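Local coordinates for protein ssDNA binding RNA Polymerase cofactor (Pseudomonas phage LUZ7, PDB 6QLC) that binds single-stranded DNA and probably acts as an RNA polymerase cofactor that regulates phage transcription, at residues G47-A50 / L54-Q57; N30-F33 / K39-R42. One frame throughout, in Å; residues are numbered along the deposited sequence.

Overall arrangement
Both contacts depend on strand 40-48, which pairs antiparallel with strand 27-34 in a beta hairpin. Contact 2 lies near the turn of that hairpin and joins its two strands. Contact 1 follows it in the chain, where the same strand ends and the polypeptide turns back into helix 53-61. Their centres are 20 Å apart, on opposite sides of the chain's centre, and their nearest atoms stay about 7 Å from each other, so the two do not touch. Each also meets the second subunit: contact 2 through a beta ladder, made by strand 27-34, that carries the sheet across the interface, contact 1 through packing.

Contact 1 of 2, residues G47-A50 / L54-Q57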
loop_
_atom_site.group_PDB
_atom_site.type_symbol
_atom_site.label_atom_id
_atom_site.label_comp_id
_atom_site.label_asym_id
_atom_site.label_seq_id
_atom_site.Cartn_x
_atom_site.Cartn_y
_atom_site.Cartn_z
ATOM N N GLY A 47 3.190 0.368 -9.134
ATOM C CA GLY A 47 3.642 -0.174 -10.407
ATOM C C GLY A 47 4.854 -1.060 -10.191
ATOM O O GLY A 47 5.835 -0.645 -9.567
ATOM N N LEU A 48 4.779 -2.292 -10.699
ATOM C CA LEU A 48 5.852 -3.275 -10.560
ATOM C C LEU A 48 6.780 -3.141 -11.766
ATOM O O LEU A 48 6.488 -3.646 -12.855
ATOM C CB LEU A 48 5.290 -4.689 -10.434
ATOM C CG LEU A 48 4.113 -4.836 -9.458
ATOM C CD1 LEU A 48 3.578 -6.254 -9.486
ATOM C CD2 LEU A 48 4.540 -4.464 -8.061
ATOM N N ARG A 49 7.898 -2.449 -11.562
ATOM C CA ARG A 49 8.896 -2.242 -12.603
ATOM C C ARG A 49 9.696 -3.521 -12.840
ATOM O O ARG A 49 10.152 -4.164 -11.887
ATOM C CB ARG A 49 9.822 -1.094 -12.203
ATOM C CG ARG A 49 9.085 0.171 -11.784
ATOM C CD ARG A 49 9.999 1.148 -11.069
ATOM N NE ARG A 49 11.201 1.441 -11.844
ATOM C CZ ARG A 49 11.308 2.441 -12.713
ATOM N NH1 ARG A 49 10.281 3.254 -12.922
ATOM N NH2 ARG A 49 12.443 2.628 -13.372
ATOM N N ALA A 50 9.866 -3.889 -14.119
ATOM C CA ALA A 50 10.586 -5.114 -14.462
ATOM C C ALA A 50 12.041 -5.079 -14.016
ATOM O O ALA A 50 12.658 -6.140 -13.863
ATOM C CB ALA A 50 10.514 -5.372 -15.969
ATOM N N LEU A 54 12.501 -6.785 -6.236
ATOM C CA LEU A 54 11.389 -6.891 -5.295
ATOM C C LEU A 54 10.067 -7.007 -6.042
ATOM O O LEU A 54 9.270 -7.919 -5.785
ATOM C CB LEU A 54 11.362 -5.680 -4.363
ATOM C CG LEU A 54 12.338 -5.686 -3.189
ATOM C CD1 LEU A 54 11.751 -4.856 -2.070
ATOM C CD2 LEU A 54 12.616 -7.096 -2.719
ATOM N N HIS A 55 9.831 -6.091 -6.984
ATOM C CA HIS A 55 8.577 -6.086 -7.729
ATOM C C HIS A 55 8.359 -7.408 -8.443
ATOM O O HIS A 55 7.257 -7.973 -8.395
ATOM C CB HIS A 55 8.568 -4.930 -8.720
ATOM C CG HIS A 55 8.617 -3.586 -8.068
ATOM N ND1 HIS A 55 8.584 -2.408 -8.783
ATOM C CD2 HIS A 55 8.695 -3.230 -6.765
ATOM C CE1 HIS A 55 8.632 -1.385 -7.951
ATOM N NE2 HIS A 55 8.699 -1.856 -6.719
ATOM N N MET A 56 9.413 -7.942 -9.066
ATOM C CA MET A 56 9.266 -9.174 -9.828
ATOM C C MET A 56 9.084 -10.370 -8.914
ATOM O O MET A 56 8.366 -11.316 -9.252
ATOM C CB MET A 56 10.482 -9.380 -10.737
ATOM C CG MET A 56 10.804 -8.182 -11.616
ATOM S SD MET A 56 9.335 -7.574 -12.453
ATOM C CE MET A 56 8.977 -8.971 -13.492
ATOM N N GLN A 57 9.755 -10.370 -7.763
ATOM C CA GLN A 57 9.448 -11.376 -6.751
ATOM C C GLN A 57 7.978 -11.304 -6.327
ATOM O O GLN A 57 7.345 -12.335 -6.057
ATOM C CB GLN A 57 10.363 -11.183 -5.545
ATOM C CG GLN A 57 10.185 -12.219 -4.457
ATOM C CD GLN A 57 10.955 -11.876 -3.205
ATOM O OE1 GLN A 57 11.489 -10.766 -3.073
ATOM N NE2 GLN A 57 11.019 -12.822 -2.273
#
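H55, on helix 53-61, points its imidazole at the backbone of G47, L48 and R49, joining the helix to the end of strand 40-48 across a tight strand-to-helix connection. Its CB lies 3.7 Å from the CB of L48 and also approaches the carbonyl oxygen of R49. The next atom, CG, sits 3.7 Å from the L48 CA. With CG anti to the carbonyl carbon (chi1 -64°), the ring turns its ND1 side to the L48-R49 backbone, and ND1 takes the backbone N-H of R49 at 2.9 Å between N and ND1. The donor lies close to the ring plane, at the edge, and the bond is moderately bent at 146°. As ND1 accepts this bond, the ring is probably neutral with its hydrogen on NE2. Farther out, CE1 comes within 3.3 Å of the G47 O.

The aliphatic part of R49 runs beside the imidazole, but the chain bends at chi3 and its NE forms a salt bridge with D51. L48 is buried, and it also packs on A27 and L29 of strand 27-34 and on L91 of the second subunit.

One residue further along the helix, M56 packs against R49 and A50. The bend at chi2 (-48°), together with chi1, brings its sulfur to the loop, and chi3 then directs only the methyl CE: SD lies 3.6 Å from the carbonyl oxygen of R49 and 3.4 Å from the CA of A50.

Contact 2 of 2, residues N30-F33 / K39-R42; sequences NFHF and KDVR
The amide of N30 stacks on the guanidinium of R42, their planes 17° apart, with OD1 3.2 Å above the guanidinium plane near its rim, close to NE; R42 was modelled in two conformers, and its side-chain contacts are those of one of them. At the edge of the same guanidinium, in its plane, lies CE1 of H32; the imidazole is turned steeply against it. One face of that imidazole receives the R42 chain, whose CG makes a CH-pi contact 4.3 Å from the H32 ring centroid. R42 has CG anti to its own backbone N (chi1 177°), which lays the chain across H32 before a bend at chi3 brings its end over N30. The D40 carboxylate approaches H32 obliquely, OD1 3.7 Å from CD2.

The backbones that carry these groups form an antiparallel hairpin. F33 and V41 are a hydrogen-bonded pair, joined by F33 N to V41 O (2.9 Å) and V41 N to F33 O (2.8 Å), with side chains on the face away from H32 and R42. The latter two are the neighbouring non-hydrogen-bonded pair. N30, F31 and H32 also pair with a strand of the second subunit, where K90 makes a long, weak ion pair with D40.

Polarity is matched although no side-chain hydrogen bond joins the two strands here: the side-chain amide oxygen OD1 of N30 lies over the guanidinium, and the D40 carboxylate would tend to favour a protonated H32, opposed by R42.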
loop_
_atom_site.group_PDB
_atom_site.type_symbol
_atom_site.label_atom_id
_atom_site.label_comp_id
_atom_site.label_asym_id
_atom_site.label_seq_id
_atom_site.Cartn_x
_atom_site.Cartn_y
_atom_site.Cartn_z
ATOM N N ASN A 30 -2.353 -3.232 -6.251
ATOM C CA ASN A 30 -3.355 -2.295 -5.770
ATOM C C ASN A 30 -3.817 -2.650 -4.370
ATOM O O ASN A 30 -4.147 -3.807 -4.083
ATOM C CB ASN A 30 -4.536 -2.273 -6.723
ATOM C CG ASN A 30 -4.134 -1.778 -8.081
ATOM O OD1 ASN A 30 -3.765 -0.618 -8.230
ATOM N ND2 ASN A 30 -4.147 -2.663 -9.072
ATOM N N PHE A 31 -3.877 -1.645 -3.518
ATOM C CA PHE A 31 -4.320 -1.806 -2.144
ATOM C C PHE A 31 -5.719 -1.210 -2.038
ATOM O O PHE A 31 -5.879 0.011 -2.126
ATOM C CB PHE A 31 -3.347 -1.115 -1.194
ATOM C CG PHE A 31 -1.967 -1.701 -1.217
ATOM C CD1 PHE A 31 -1.132 -1.507 -2.306
ATOM C CD2 PHE A 31 -1.520 -2.470 -0.160
ATOM C CE1 PHE A 31 0.135 -2.057 -2.342
ATOM C CE2 PHE A 31 -0.258 -3.016 -0.177
ATOM C CZ PHE A 31 0.575 -2.812 -1.276
ATOM N N HIS A 32 -6.727 -2.061 -1.840
ATOM C CA HIS A 32 -8.100 -1.595 -1.694
ATOM C C HIS A 32 -8.537 -1.641 -0.243
ATOM O O HIS A 32 -8.069 -2.474 0.539
ATOM C CB HIS A 32 -9.063 -2.432 -2.533
ATOM C CG HIS A 32 -8.978 -2.138 -3.993
ATOM N ND1 HIS A 32 -8.060 -2.753 -4.820
ATOM C CD2 HIS A 32 -9.666 -1.270 -4.772
ATOM C CE1 HIS A 32 -8.197 -2.284 -6.048
ATOM N NE2 HIS A 32 -9.166 -1.386 -6.046
ATOM N N PHE A 33 -9.461 -0.741 0.104
ATOM C CA PHE A 33 -10.045 -0.735 1.431
ATOM C C PHE A 33 -11.566 -0.612 1.367
ATOM O O PHE A 33 -12.085 0.128 0.528
ATOM C CB PHE A 33 -9.473 0.410 2.254
ATOM C CG PHE A 33 -9.676 0.231 3.715
ATOM C CD1 PHE A 33 -8.796 -0.555 4.461
ATOM C CD2 PHE A 33 -10.769 0.814 4.350
ATOM C CE1 PHE A 33 -8.995 -0.741 5.831
ATOM C CE2 PHE A 33 -10.983 0.642 5.707
ATOM C CZ PHE A 33 -10.095 -0.138 6.458
ATOM N N LYS A 39 -18.952 -0.910 -0.815
ATOM C CA LYS A 39 -17.998 -1.289 -1.860
ATOM C C LYS A 39 -16.571 -1.126 -1.339
ATOM O O LYS A 39 -16.312 -1.390 -0.162
ATOM C CB LYS A 39 -18.209 -0.465 -3.128
ATOM C CG LYS A 39 -19.548 -0.706 -3.814
ATOM C CD LYS A 39 -20.148 0.605 -4.302
ATOM C CE LYS A 39 -20.996 0.397 -5.548
ATOM N NZ LYS A 39 -22.041 -0.647 -5.336
ATOM N N ASP A 40 -15.635 -0.698 -2.186
ATOM C CA ASP A 40 -14.285 -0.436 -1.712
ATOM C C ASP A 40 -13.717 0.762 -2.468
ATOM O O ASP A 40 -14.358 1.318 -3.367
ATOM C CB ASP A 40 -13.407 -1.703 -1.812
ATOM C CG ASP A 40 -13.076 -2.120 -3.246
ATOM O OD1 ASP A 40 -13.293 -1.347 -4.206
ATOM O OD2 ASP A 40 -12.556 -3.247 -3.408
ATOM N N VAL A 41 -12.511 1.176 -2.075
ATOM C CA VAL A 41 -11.785 2.244 -2.751
ATOM C C VAL A 41 -10.307 1.856 -2.840
ATOM O O VAL A 41 -9.746 1.278 -1.904
ATOM C CB VAL A 41 -11.982 3.594 -2.029
ATOM C CG1 VAL A 41 -11.364 3.576 -0.637
ATOM C CG2 VAL A 41 -11.444 4.751 -2.855
ATOM N N ARG A 42 -9.681 2.175 -3.966
ATOM C CA ARG A 42 -8.266 1.859 -4.188
ATOM C C ARG A 42 -7.417 2.925 -3.503
ATOM O O ARG A 42 -7.292 4.047 -3.998
ATOM C CB ARG A 42 -7.968 1.781 -5.682
ATOM C CG ARG A 42 -6.508 1.522 -6.025
ATOM C CD ARG A 42 -6.304 1.477 -7.533
ATOM N NE ARG A 42 -6.877 0.270 -8.114
ATOM C CZ ARG A 42 -7.048 0.076 -9.416
ATOM N NH1 ARG A 42 -6.690 1.014 -10.282
ATOM N NH2 ARG A 42 -7.574 -1.063 -9.851
#